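Local coordinates for putative hydrolase (Campylobacter jejuni, PDB 3D6L), which probably hydrolyses the thioester bond of long-chain fatty acyl-coenzyme A, acting as a hexameric hot dog fold thioesterase, at residues V58-V63 with V105-V110; D67-Y72 with V87-Q92; S45-V50 with V115-K120; G79-S84 with T111-T116. One frame throughout, in Å; residues are numbered along the deposited sequence.

Contact 1 (V58-V63 with V105-V110); sequences VFKEPV and VTSALV
The phenyl ring of F59 meets T106 obliquely through one rim atom, CD1, which lies 4.2 Å from CB of T106; outside the two segments the F59 side chain packs on L30 of helix 26-42 and on T51 of the second subunit. Beside it the backbones pair only briefly. S107 N donates to V58 O at 3.0 Å, an oxygen that also receives the CA-H of T106, while the return bond from V58 N to S107 O is less certain, the position of that oxygen being doubtful. The chain then leaves the ladder, and E61 N donates to V105 O (3.1 Å). K60 reaches back toward the strand: with CG anti to the carbonyl carbon (chi1 -51°) and an extended chain beyond it, CE comes 3.4 Å from CB of S107. The hydroxyl of S107 is bonded to E88 OE2, whereas K60 NZ makes a long, weak ion pair with E88 OE1. Farther on, V63 crosses V105 at about a right angle, CG2 against CG2 (3.5 Å). V105 and T106 both face V89, a classic beta bulge in the antiparallel sheet that wraps helix 26-42 in the hot dog fold.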
loop_
_atom_site.group_PDB
_atom_site.type_symbol
_atom_site.label_atom_id
_atom_site.label_comp_id
_atom_site.label_asym_id
_atom_site.label_seq_id
_atom_site.Cartn_x
_atom_site.Cartn_y
_atom_site.Cartn_z
ATOM N N VAL A 58 9.577 18.420 14.813
ATOM C CA VAL A 58 8.710 19.579 14.717
ATOM C C VAL A 58 8.061 19.569 13.350
ATOM O O VAL A 58 8.744 19.547 12.321
ATOM C CB VAL A 58 9.492 20.927 14.936
ATOM C CG1 VAL A 58 8.540 22.142 14.854
ATOM C CG2 VAL A 58 10.276 20.919 16.267
ATOM N N PHE A 59 6.736 19.562 13.341
ATOM C CA PHE A 59 5.983 19.687 12.101
ATOM C C PHE A 59 5.754 21.170 11.860
ATOM O O PHE A 59 4.738 21.742 12.268
ATOM C CB PHE A 59 4.674 18.897 12.181
ATOM C CG PHE A 59 4.881 17.424 12.370
ATOM C CD1 PHE A 59 5.204 16.607 11.281
ATOM C CD2 PHE A 59 4.778 16.851 13.635
ATOM C CE1 PHE A 59 5.414 15.243 11.446
ATOM C CE2 PHE A 59 4.988 15.484 13.818
ATOM C CZ PHE A 59 5.306 14.675 12.720
ATOM N N LYS A 60 6.739 21.788 11.222
ATOM C CA LYS A 60 6.761 23.231 11.014
ATOM C C LYS A 60 5.686 23.685 10.037
ATOM O O LYS A 60 5.107 24.752 10.197
ATOM C CB LYS A 60 8.129 23.662 10.488
ATOM C CG LYS A 60 9.279 23.152 11.307
ATOM C CD LYS A 60 10.593 23.512 10.662
ATOM C CE LYS A 60 11.731 22.931 11.467
ATOM N NZ LYS A 60 13.049 23.384 10.969
ATOM N N GLU A 61 5.414 22.869 9.027
ATOM C CA GLU A 61 4.562 23.296 7.936
ATOM C C GLU A 61 3.860 22.078 7.337
ATOM O O GLU A 61 4.436 20.997 7.332
ATOM C CB GLU A 61 5.437 23.994 6.891
ATOM C CG GLU A 61 4.818 25.207 6.208
ATOM C CD GLU A 61 4.492 26.335 7.163
ATOM O OE1 GLU A 61 5.348 26.673 8.022
ATOM O OE2 GLU A 61 3.373 26.891 7.035
ATOM N N PRO A 62 2.613 22.249 6.837
ATOM C CA PRO A 62 1.900 21.162 6.142
ATOM C C PRO A 62 2.625 20.705 4.877
ATOM O O PRO A 62 3.305 21.503 4.206
ATOM C CB PRO A 62 0.571 21.800 5.736
ATOM C CG PRO A 62 0.440 23.038 6.556
ATOM C CD PRO A 62 1.817 23.492 6.884
ATOM N N VAL A 63 2.481 19.424 4.562
ATOM C CA VAL A 63 2.985 18.867 3.308
ATOM C C VAL A 63 1.768 18.544 2.429
ATOM O O VAL A 63 0.754 18.041 2.933
ATOM C CB VAL A 63 3.863 17.612 3.560
ATOM C CG1 VAL A 63 4.409 17.043 2.264
ATOM C CG2 VAL A 63 5.009 17.953 4.493
ATOM N N VAL A 105 9.933 21.990 6.091
ATOM C CA VAL A 105 8.604 21.494 6.359
ATOM C C VAL A 105 8.522 20.684 7.654
ATOM O O VAL A 105 7.514 20.748 8.360
ATOM C CB VAL A 105 8.063 20.764 5.103
ATOM C CG1 VAL A 105 8.382 19.283 5.117
ATOM C CG2 VAL A 105 6.587 21.039 4.927
ATOM N N THR A 106 9.586 19.946 7.971
ATOM C CA THR A 106 9.681 19.212 9.237
ATOM C C THR A 106 11.132 18.955 9.679
ATOM O O THR A 106 12.062 19.057 8.889
ATOM C CB THR A 106 8.732 17.921 9.318
ATOM O OG1 THR A 106 9.429 16.802 9.888
ATOM C CG2 THR A 106 8.189 17.520 7.984
ATOM N N SER A 107 11.293 18.626 10.954
ATOM C CA SER A 107 12.592 18.556 11.595
ATOM C C SER A 107 12.604 17.435 12.632
ATOM O O SER A 107 11.588 17.175 13.267
ATOM C CB SER A 107 12.838 19.877 12.296
ATOM O OG SER A 107 14.117 19.910 12.861
ATOM N N ALA A 108 13.738 16.765 12.810
ATOM C CA ALA A 108 13.828 15.709 13.824
ATOM C C ALA A 108 15.250 15.361 14.227
ATOM O O ALA A 108 16.183 15.523 13.450
ATOM C CB ALA A 108 13.081 14.442 13.369
ATOM N N LEU A 109 15.388 14.874 15.455
ATOM C CA LEU A 109 16.649 14.359 15.977
ATOM C C LEU A 109 16.455 12.875 16.263
ATOM O O LEU A 109 15.741 12.512 17.197
ATOM C CB LEU A 109 17.008 15.074 17.281
ATOM C CG LEU A 109 18.443 15.495 17.612
ATOM C CD1 LEU A 109 18.559 15.714 19.131
ATOM C CD2 LEU A 109 19.512 14.518 17.101
ATOM N N VAL A 110 17.088 12.021 15.465
ATOM C CA VAL A 110 16.892 10.573 15.575
ATOM C C VAL A 110 18.173 9.916 16.075
ATOM O O VAL A 110 19.270 10.323 15.685
ATOM C CB VAL A 110 16.495 9.931 14.195
ATOM C CG1 VAL A 110 15.835 8.583 14.403
ATOM C CG2 VAL A 110 15.563 10.847 13.391
#

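Contact 2 (D67-Y72 with V87-Q92); sequences DIISCY and VEVTAQ
Strands 68-72 and 87-92 are zipped together by three pairs of backbone hydrogen bonds, I68 with Q92, S70 with T90 and Y72 with E88. The bonds are close to straight; S70 N, for example, reaches T90 O at 3.0 Å with an angle of 170° at the hydrogen. In the intervening non-hydrogen-bonded pairs, I69 with A91 and C71 with V89, CA-H groups lean on the same carbonyls, as I69 CA does on T90 O (3.4 Å).

Polar side chains gather on the face of S70, Y72 and T90. One water donates to I68 O (2.7 Å) and is hydrogen-bonded to S70 OG and T90 OG1, so it links both strands. The Y72 ring crosses T90 at about a right angle, turning its edge to the hydroxyl, with CE1 3.6 Å from T90 OG1; E88 O also lies at that edge, near the ring plane.

Apolar contacts fill the other face. I69 CG2 meets V89 CG1, CG1 standing anti to the backbone N of V89 (chi1 -170°), and C71 SG lies 4.2 Å from V89 CG2. At the start of the pair, the D67 carboxylate sits against A91 CB, but its polar partners are F64 N and R93. C71 and V89 also touch helix 26-42, so this beta hairpin presents its inner face to the central helix of the hot dog fold.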
loop_
_atom_site.group_PDB
_atom_site.type_symbol
_atom_site.label_atom_id
_atom_site.label_comp_id
_atom_site.label_asym_id
_atom_site.label_seq_id
_atom_site.Cartn_x
_atom_site.Cartn_y
_atom_site.Cartn_z
ATOM N N ASP A 67 4.186 17.548 -3.647
ATOM C CA ASP A 67 5.478 18.009 -3.102
ATOM C C ASP A 67 6.574 16.995 -3.365
ATOM O O ASP A 67 6.358 15.787 -3.235
ATOM C CB ASP A 67 5.421 18.223 -1.584
ATOM C CG ASP A 67 4.568 19.404 -1.172
ATOM O OD1 ASP A 67 4.275 19.495 0.040
ATOM O OD2 ASP A 67 4.188 20.233 -2.032
ATOM N N ILE A 68 7.743 17.498 -3.750
ATOM C CA ILE A 68 8.954 16.697 -3.796
ATOM C C ILE A 68 9.593 16.888 -2.430
ATOM O O ILE A 68 9.992 18.003 -2.076
ATOM C CB ILE A 68 9.924 17.163 -4.923
ATOM C CG1 ILE A 68 9.166 17.525 -6.219
ATOM C CG2 ILE A 68 11.027 16.118 -5.169
ATOM C CD1 ILE A 68 8.330 16.404 -6.839
ATOM N N ILE A 69 9.640 15.819 -1.640
ATOM C CA ILE A 69 10.202 15.890 -0.298
ATOM C C ILE A 69 11.652 15.442 -0.306
ATOM O O ILE A 69 11.978 14.359 -0.784
ATOM C CB ILE A 69 9.358 15.097 0.743
ATOM C CG1 ILE A 69 8.157 15.928 1.195
ATOM C CG2 ILE A 69 10.165 14.763 1.985
ATOM C CD1 ILE A 69 7.013 15.864 0.234
ATOM N N SER A 70 12.515 16.311 0.209
ATOM C CA SER A 70 13.931 16.025 0.337
ATOM C C SER A 70 14.265 15.952 1.816
ATOM O O SER A 70 13.875 16.823 2.591
ATOM C CB SER A 70 14.760 17.106 -0.351
ATOM O OG SER A 70 14.581 17.051 -1.760
ATOM N N CYS A 71 14.966 14.889 2.197
ATOM C CA CYS A 71 15.385 14.683 3.570
ATOM C C CYS A 71 16.888 14.794 3.654
ATOM O O CYS A 71 17.619 13.974 3.084
ATOM C CB CYS A 71 14.960 13.304 4.076
ATOM S SG CYS A 71 13.203 12.974 3.992
ATOM N N TYR A 72 17.327 15.812 4.382
ATOM C CA TYR A 72 18.729 16.070 4.626
ATOM C C TYR A 72 19.098 15.587 6.014
ATOM O O TYR A 72 18.271 15.598 6.925
ATOM C CB TYR A 72 19.001 17.563 4.522
ATOM C CG TYR A 72 18.689 18.145 3.168
ATOM C CD1 TYR A 72 17.399 18.586 2.854
ATOM C CD2 TYR A 72 19.690 18.260 2.191
ATOM C CE1 TYR A 72 17.111 19.128 1.602
ATOM C CE2 TYR A 72 19.414 18.809 0.934
ATOM C CZ TYR A 72 18.123 19.236 0.649
ATOM O OH TYR A 72 17.846 19.775 -0.584
ATOM N N VAL A 87 17.629 15.485 11.140
ATOM C CA VAL A 87 17.005 15.335 9.836
ATOM C C VAL A 87 16.143 16.550 9.556
ATOM O O VAL A 87 15.316 16.935 10.378
ATOM C CB VAL A 87 16.166 14.036 9.735
ATOM C CG1 VAL A 87 15.514 13.921 8.360
ATOM C CG2 VAL A 87 17.041 12.803 10.024
ATOM N N GLU A 88 16.357 17.153 8.393
ATOM C CA GLU A 88 15.577 18.296 7.966
ATOM C C GLU A 88 14.861 17.936 6.690
ATOM O O GLU A 88 15.471 17.434 5.744
ATOM C CB GLU A 88 16.476 19.509 7.725
ATOM C CG GLU A 88 17.149 20.044 8.977
ATOM C CD GLU A 88 16.191 20.773 9.906
ATOM O OE1 GLU A 88 15.112 21.208 9.444
ATOM O OE2 GLU A 88 16.524 20.910 11.107
ATOM N N VAL A 89 13.561 18.197 6.660
ATOM C CA VAL A 89 12.762 17.889 5.492
ATOM C C VAL A 89 12.333 19.186 4.805
ATOM O O VAL A 89 11.851 20.113 5.464
ATOM C CB VAL A 89 11.535 17.019 5.867
ATOM C CG1 VAL A 89 10.845 16.502 4.628
ATOM C CG2 VAL A 89 11.954 15.856 6.755
ATOM N N THR A 90 12.530 19.249 3.485
ATOM C CA THR A 90 12.078 20.373 2.666
ATOM C C THR A 90 11.053 19.901 1.624
ATOM O O THR A 90 11.202 18.825 1.047
ATOM C CB THR A 90 13.256 21.060 1.930
ATOM O OG1 THR A 90 13.747 20.201 0.894
ATOM C CG2 THR A 90 14.402 21.386 2.890
ATOM N N ALA A 91 10.015 20.701 1.391
ATOM C CA ALA A 91 9.058 20.420 0.325
ATOM C C ALA A 91 9.258 21.385 -0.839
ATOM O O ALA A 91 9.311 22.602 -0.652
ATOM C CB ALA A 91 7.635 20.481 0.833
ATOM N N GLN A 92 9.397 20.829 -2.037
ATOM C CA GLN A 92 9.491 21.625 -3.253
ATOM C C GLN A 92 8.133 21.616 -3.947
ATOM O O GLN A 92 7.562 20.560 -4.211
ATOM C CB GLN A 92 10.577 21.064 -4.159
ATOM C CG GLN A 92 11.089 22.029 -5.189
ATOM C CD GLN A 92 12.112 21.382 -6.104
ATOM O OE1 GLN A 92 13.120 20.819 -5.640
ATOM N NE2 GLN A 92 11.858 21.447 -7.412
HETATM O O HOH W 1 12.502 18.982 -1.808
#

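Contact 3 (S45-V50 with V115-K120); sequences SPERVV and VTRDGK
With CG anti to the backbone N (chi1 -165°) and the chain extended as far as NE, R48 runs obliquely across V115, its CD 3.8 Å from V115 CG2. At its end the guanidinium lies beside the turn that follows, where NH1 makes a weak hydrogen bond to R117 O at 3.5 Å, the oxygen lying at the edge of the guanidinium near its plane. R117 takes a more folded course: CG sits between the backbone N and the carbonyl carbon (chi1 70°), and further bends at chi2 and chi3 lay the side chain alongside E47, both pointing the same way. NH1 of R117 and OE2 of E47 form a salt bridge at 3.0 Å, with carboxylate and guanidinium planes 45° apart. T116 CB rests on one face of this guanidinium, off toward its rim.

The contact lies where strand 48-58, an outermost strand of the hot dog sheet within this chain, begins beside the end of strand 100-115. R48 O is gripped there by two donors from opposite faces of its carbonyl plane, S45 OG at 3.1 Å and V115 N at 3.3 Å, the second along an almost straight bond. Next to it V50 CG1 packs on V115 CG2 (3.5 Å), the two valines crossing at about a right angle.

Residues T116 to G119 form a type I beta turn, closed by G119 N bonding to T116 O at 2.7 Å. K120 N in turn bonds to T116 OG1, and T116 N to K120 O. P46 and E47 pack on G98 of the third subunit, and R48 on N23 of the second.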
loop_
_atom_site.group_PDB
_atom_site.type_symbol
_atom_site.label_atom_id
_atom_site.label_comp_id
_atom_site.label_asym_id
_atom_site.label_seq_id
_atom_site.Cartn_x
_atom_site.Cartn_y
_atom_site.Cartn_z
ATOM N N SER A 45 28.280 2.986 10.312
ATOM C CA SER A 45 27.948 1.600 10.618
ATOM C C SER A 45 27.271 0.943 9.414
ATOM O O SER A 45 26.050 0.739 9.421
ATOM C CB SER A 45 27.029 1.546 11.839
ATOM O OG SER A 45 26.559 0.233 12.074
ATOM N N PRO A 46 28.067 0.588 8.386
ATOM C CA PRO A 46 27.609 0.170 7.052
ATOM C C PRO A 46 26.566 -0.957 7.003
ATOM O O PRO A 46 25.609 -0.855 6.223
ATOM C CB PRO A 46 28.904 -0.266 6.361
ATOM C CG PRO A 46 29.973 0.522 7.052
ATOM C CD PRO A 46 29.538 0.571 8.481
ATOM N N GLU A 47 26.744 -2.009 7.805
ATOM C CA GLU A 47 25.859 -3.188 7.750
ATOM C C GLU A 47 24.413 -2.930 8.161
ATOM O O GLU A 47 23.495 -3.253 7.411
ATOM C CB GLU A 47 26.409 -4.355 8.585
ATOM C CG GLU A 47 27.447 -5.206 7.863
ATOM C CD GLU A 47 28.875 -4.808 8.219
ATOM O OE1 GLU A 47 29.108 -3.621 8.578
ATOM O OE2 GLU A 47 29.765 -5.694 8.147
ATOM N N ARG A 48 24.218 -2.368 9.354
ATOM C CA ARG A 48 22.882 -2.215 9.922
ATOM C C ARG A 48 22.861 -1.214 11.079
ATOM O O ARG A 48 23.808 -1.119 11.857
ATOM C CB ARG A 48 22.356 -3.577 10.406
ATOM C CG ARG A 48 20.862 -3.630 10.696
ATOM C CD ARG A 48 20.478 -4.899 11.432
ATOM N NE ARG A 48 19.173 -4.748 12.066
ATOM C CZ ARG A 48 18.500 -5.722 12.678
ATOM N NH1 ARG A 48 18.993 -6.948 12.756
ATOM N NH2 ARG A 48 17.316 -5.467 13.209
ATOM N N VAL A 49 21.782 -0.453 11.177
ATOM C CA VAL A 49 21.502 0.311 12.388
ATOM C C VAL A 49 20.067 0.016 12.823
ATOM O O VAL A 49 19.210 -0.307 11.983
ATOM C CB VAL A 49 21.745 1.838 12.213
ATOM C CG1 VAL A 49 23.243 2.140 12.002
ATOM C CG2 VAL A 49 20.894 2.426 11.077
ATOM N N VAL A 50 19.803 0.069 14.127
ATOM C CA VAL A 50 18.415 0.030 14.565
ATOM C C VAL A 50 18.073 1.354 15.234
ATOM O O VAL A 50 18.897 1.919 15.952
ATOM C CB VAL A 50 18.016 -1.249 15.406
ATOM C CG1 VAL A 50 18.884 -2.450 15.052
ATOM C CG2 VAL A 50 18.019 -0.997 16.905
ATOM N N VAL A 115 24.759 -1.898 14.867
ATOM C CA VAL A 115 24.631 -3.315 15.194
ATOM C C VAL A 115 25.144 -4.210 14.080
ATOM O O VAL A 115 25.267 -3.783 12.925
ATOM C CB VAL A 115 23.160 -3.729 15.514
ATOM C CG1 VAL A 115 22.702 -3.136 16.832
ATOM C CG2 VAL A 115 22.218 -3.348 14.386
ATOM N N THR A 116 25.435 -5.457 14.441
ATOM C CA THR A 116 25.708 -6.513 13.477
ATOM C C THR A 116 24.427 -6.838 12.717
ATOM O O THR A 116 23.323 -6.625 13.216
ATOM C CB THR A 116 26.219 -7.797 14.172
ATOM O OG1 THR A 116 25.319 -8.164 15.227
ATOM C CG2 THR A 116 27.629 -7.588 14.751
ATOM N N ARG A 117 24.575 -7.366 11.510
ATOM C CA ARG A 117 23.428 -7.771 10.701
ATOM C C ARG A 117 22.437 -8.703 11.433
ATOM O O ARG A 117 21.304 -8.870 10.975
ATOM C CB ARG A 117 23.877 -8.326 9.325
ATOM C CG ARG A 117 24.606 -9.695 9.308
ATOM C CD ARG A 117 26.004 -9.736 10.010
ATOM N NE ARG A 117 26.733 -8.464 9.945
ATOM C CZ ARG A 117 27.820 -8.169 10.660
ATOM N NH1 ARG A 117 28.394 -6.976 10.540
ATOM N NH2 ARG A 117 28.337 -9.062 11.498
ATOM N N ASP A 118 22.844 -9.274 12.575
ATOM C CA ASP A 118 21.929 -10.086 13.406
ATOM C C ASP A 118 21.448 -9.379 14.693
ATOM O O ASP A 118 20.792 -9.981 15.549
ATOM C CB ASP A 118 22.490 -11.513 13.655
ATOM C CG ASP A 118 23.156 -11.690 15.036
ATOM O OD1 ASP A 118 22.994 -12.789 15.633
ATOM O OD2 ASP A 118 23.841 -10.754 15.527
ATOM N N GLY A 119 21.782 -8.095 14.808
ATOM C CA GLY A 119 21.202 -7.216 15.823
ATOM C C GLY A 119 21.915 -7.076 17.155
ATOM O O GLY A 119 21.312 -6.623 18.133
ATOM N N LYS A 120 23.189 -7.456 17.213
ATOM C CA LYS A 120 23.974 -7.289 18.443
ATOM C C LYS A 120 24.803 -6.015 18.367
ATOM O O LYS A 120 25.266 -5.634 17.292
ATOM C CB LYS A 120 24.858 -8.509 18.710
ATOM C CG LYS A 120 24.069 -9.820 18.859
ATOM C CD LYS A 120 24.897 -10.922 19.536
ATOM C CE LYS A 120 24.804 -10.857 21.075
ATOM N NZ LYS A 120 25.665 -11.880 21.735
#

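Contact 4 (G79-S84 with T111-T116); sequences GNTSIS and TYVSVT
S114 N donates to T81 O at 2.7 Å, nearly along the C=O axis and with an angle of 167° at the hydrogen, while the CA-H of V113 leans on the same oxygen. This bond lies at the open end of the beta hairpin formed by strands 82-94 and 100-115, two neighbours in the hot dog sheet. The ladder goes on with I83 and Y112, a hydrogen-bonded pair in which I83 N reaches Y112 O at 2.7 Å and Y112 N returns to I83 O at 2.9 Å. The pairs on either side of it, S82 with V113 and S84 with T111, are non-hydrogen-bonded.

I83 and Y112 share the face turned to helix 26-42, where I83 touches A41 and Y112 touches A38 and A41. Y112 CG is anti to the carbonyl carbon (chi1 -57°), and the ring edge passes I83 O, which is 3.7 Å from CD1 near the ring plane. Farther out, the phenol OH is hydrogen-bonded to D34 O of that helix, so one side chain ties the strand to the helix backbone.

The other face carries the small side chains of S82, S84, T111 and V113. The hydroxyls of S84 and T111 approach to 3.6 Å, OG to OG1, and S84 OG also lies near CG2 of T111. At the end of the ladder T81 and V113 stand side by side, pointing the same way, with T81 OG1 3.8 Å from V113 CG2. Past the ladder, S114 OG is hydrogen-bonded to N122 O. Ahead of strand 82-94, G79 N bonds across the connection to S82 O at 2.9 Å.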
loop_
_atom_site.group_PDB
_atom_site.type_symbol
_atom_site.label_atom_id
_atom_site.label_comp_id
_atom_site.label_asym_id
_atom_site.label_seq_id
_atom_site.Cartn_x
_atom_site.Cartn_y
_atom_site.Cartn_z
ATOM N N GLY A 79 28.597 8.091 19.786
ATOM C CA GLY A 79 29.029 7.528 21.054
ATOM C C GLY A 79 29.869 6.304 20.780
ATOM O O GLY A 79 30.576 6.249 19.783
ATOM N N ASN A 80 29.790 5.323 21.670
ATOM C CA ASN A 80 30.498 4.063 21.504
ATOM C C ASN A 80 29.754 3.164 20.500
ATOM O O ASN A 80 30.382 2.560 19.620
ATOM C CB ASN A 80 30.713 3.410 22.884
ATOM C CG ASN A 80 30.775 1.888 22.829
ATOM O OD1 ASN A 80 31.776 1.302 22.406
ATOM N ND2 ASN A 80 29.698 1.239 23.281
ATOM N N THR A 81 28.422 3.108 20.623
ATOM C CA THR A 81 27.560 2.386 19.671
ATOM C C THR A 81 26.416 3.238 19.085
ATOM O O THR A 81 25.782 2.834 18.101
ATOM C CB THR A 81 26.925 1.114 20.294
ATOM O OG1 THR A 81 26.205 1.472 21.477
ATOM C CG2 THR A 81 27.980 0.073 20.637
ATOM N N SER A 82 26.144 4.401 19.679
ATOM C CA SER A 82 24.975 5.188 19.290
ATOM C C SER A 82 25.328 6.292 18.295
ATOM O O SER A 82 26.458 6.770 18.285
ATOM C CB SER A 82 24.280 5.776 20.518
ATOM O OG SER A 82 25.020 6.871 21.042
ATOM N N ILE A 83 24.352 6.685 17.470
ATOM C CA ILE A 83 24.535 7.709 16.438
ATOM C C ILE A 83 23.335 8.666 16.358
ATOM O O ILE A 83 22.218 8.246 16.046
ATOM C CB ILE A 83 24.760 7.075 15.030
ATOM C CG1 ILE A 83 25.819 5.966 15.078
ATOM C CG2 ILE A 83 25.117 8.150 14.001
ATOM C CD1 ILE A 83 25.762 4.986 13.912
ATOM N N SER A 84 23.577 9.951 16.613
ATOM C CA SER A 84 22.527 10.964 16.540
ATOM C C SER A 84 22.531 11.724 15.227
ATOM O O SER A 84 23.585 12.133 14.725
ATOM C CB SER A 84 22.638 11.943 17.695
ATOM O OG SER A 84 22.537 11.243 18.919
ATOM N N THR A 111 18.039 8.894 16.918
ATOM C CA THR A 111 19.207 8.156 17.399
ATOM C C THR A 111 19.150 6.679 17.002
ATOM O O THR A 111 18.106 6.028 17.104
ATOM C CB THR A 111 19.424 8.323 18.932
ATOM O OG1 THR A 111 19.339 9.711 19.282
ATOM C CG2 THR A 111 20.798 7.797 19.357
ATOM N N TYR A 112 20.290 6.176 16.546
ATOM C CA TYR A 112 20.431 4.813 16.065
ATOM C C TYR A 112 21.521 4.117 16.862
ATOM O O TYR A 112 22.405 4.774 17.416
ATOM C CB TYR A 112 20.793 4.813 14.566
ATOM C CG TYR A 112 19.791 5.558 13.714
ATOM C CD1 TYR A 112 19.920 6.928 13.481
ATOM C CD2 TYR A 112 18.696 4.894 13.161
ATOM C CE1 TYR A 112 18.982 7.622 12.706
ATOM C CE2 TYR A 112 17.754 5.570 12.390
ATOM C CZ TYR A 112 17.897 6.930 12.164
ATOM O OH TYR A 112 16.951 7.589 11.407
ATOM N N VAL A 113 21.449 2.793 16.936
ATOM C CA VAL A 113 22.537 2.014 17.496
ATOM C C VAL A 113 23.188 1.239 16.352
ATOM O O VAL A 113 22.501 0.718 15.475
ATOM C CB VAL A 113 22.067 1.084 18.650
ATOM C CG1 VAL A 113 21.085 0.027 18.150
ATOM C CG2 VAL A 113 23.252 0.415 19.329
ATOM N N SER A 114 24.515 1.193 16.346
ATOM C CA SER A 114 25.234 0.445 15.327
ATOM C C SER A 114 25.267 -1.030 15.734
ATOM O O SER A 114 25.709 -1.366 16.832
ATOM C CB SER A 114 26.636 1.014 15.152
ATOM O OG SER A 114 27.630 0.073 15.488
ATOM N N VAL A 115 24.759 -1.898 14.867
ATOM C CA VAL A 115 24.631 -3.315 15.194
ATOM C C VAL A 115 25.144 -4.210 14.080
ATOM O O VAL A 115 25.267 -3.783 12.925
ATOM C CB VAL A 115 23.160 -3.729 15.514
ATOM C CG1 VAL A 115 22.702 -3.136 16.832
ATOM C CG2 VAL A 115 22.218 -3.348 14.386
ATOM N N THR A 116 25.435 -5.457 14.441
ATOM C CA THR A 116 25.708 -6.513 13.477
ATOM C C THR A 116 24.427 -6.838 12.717
ATOM O O THR A 116 23.323 -6.625 13.216
ATOM C CB THR A 116 26.219 -7.797 14.172
ATOM O OG1 THR A 116 25.319 -8.164 15.227
ATOM C CG2 THR A 116 27.629 -7.588 14.751
#

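Overall arrangement
From the N terminus, the chain passes through helix 26-42 and first enters the contacts at 45-50, which contact 3 ties to 115-120, closing the longest loop. Contact 1 (58-63 with 105-110) is nested inside it, and contact 2 (67-72 with 87-92) inside contact 1. Contact 4 (79-84 with 111-116) crosses contacts 1 and 2 and ends with contact 3 on V115 and T116. Contacts 1 and 2 touch at one end of the sheet, A108 O and V87 N probably being hydrogen-bonded; contacts 3 and 4 touch at the other, probably through V50 O and V113 N. Together they connect four neighbouring strands, 68-78, 82-94, 100-115 and 48-58.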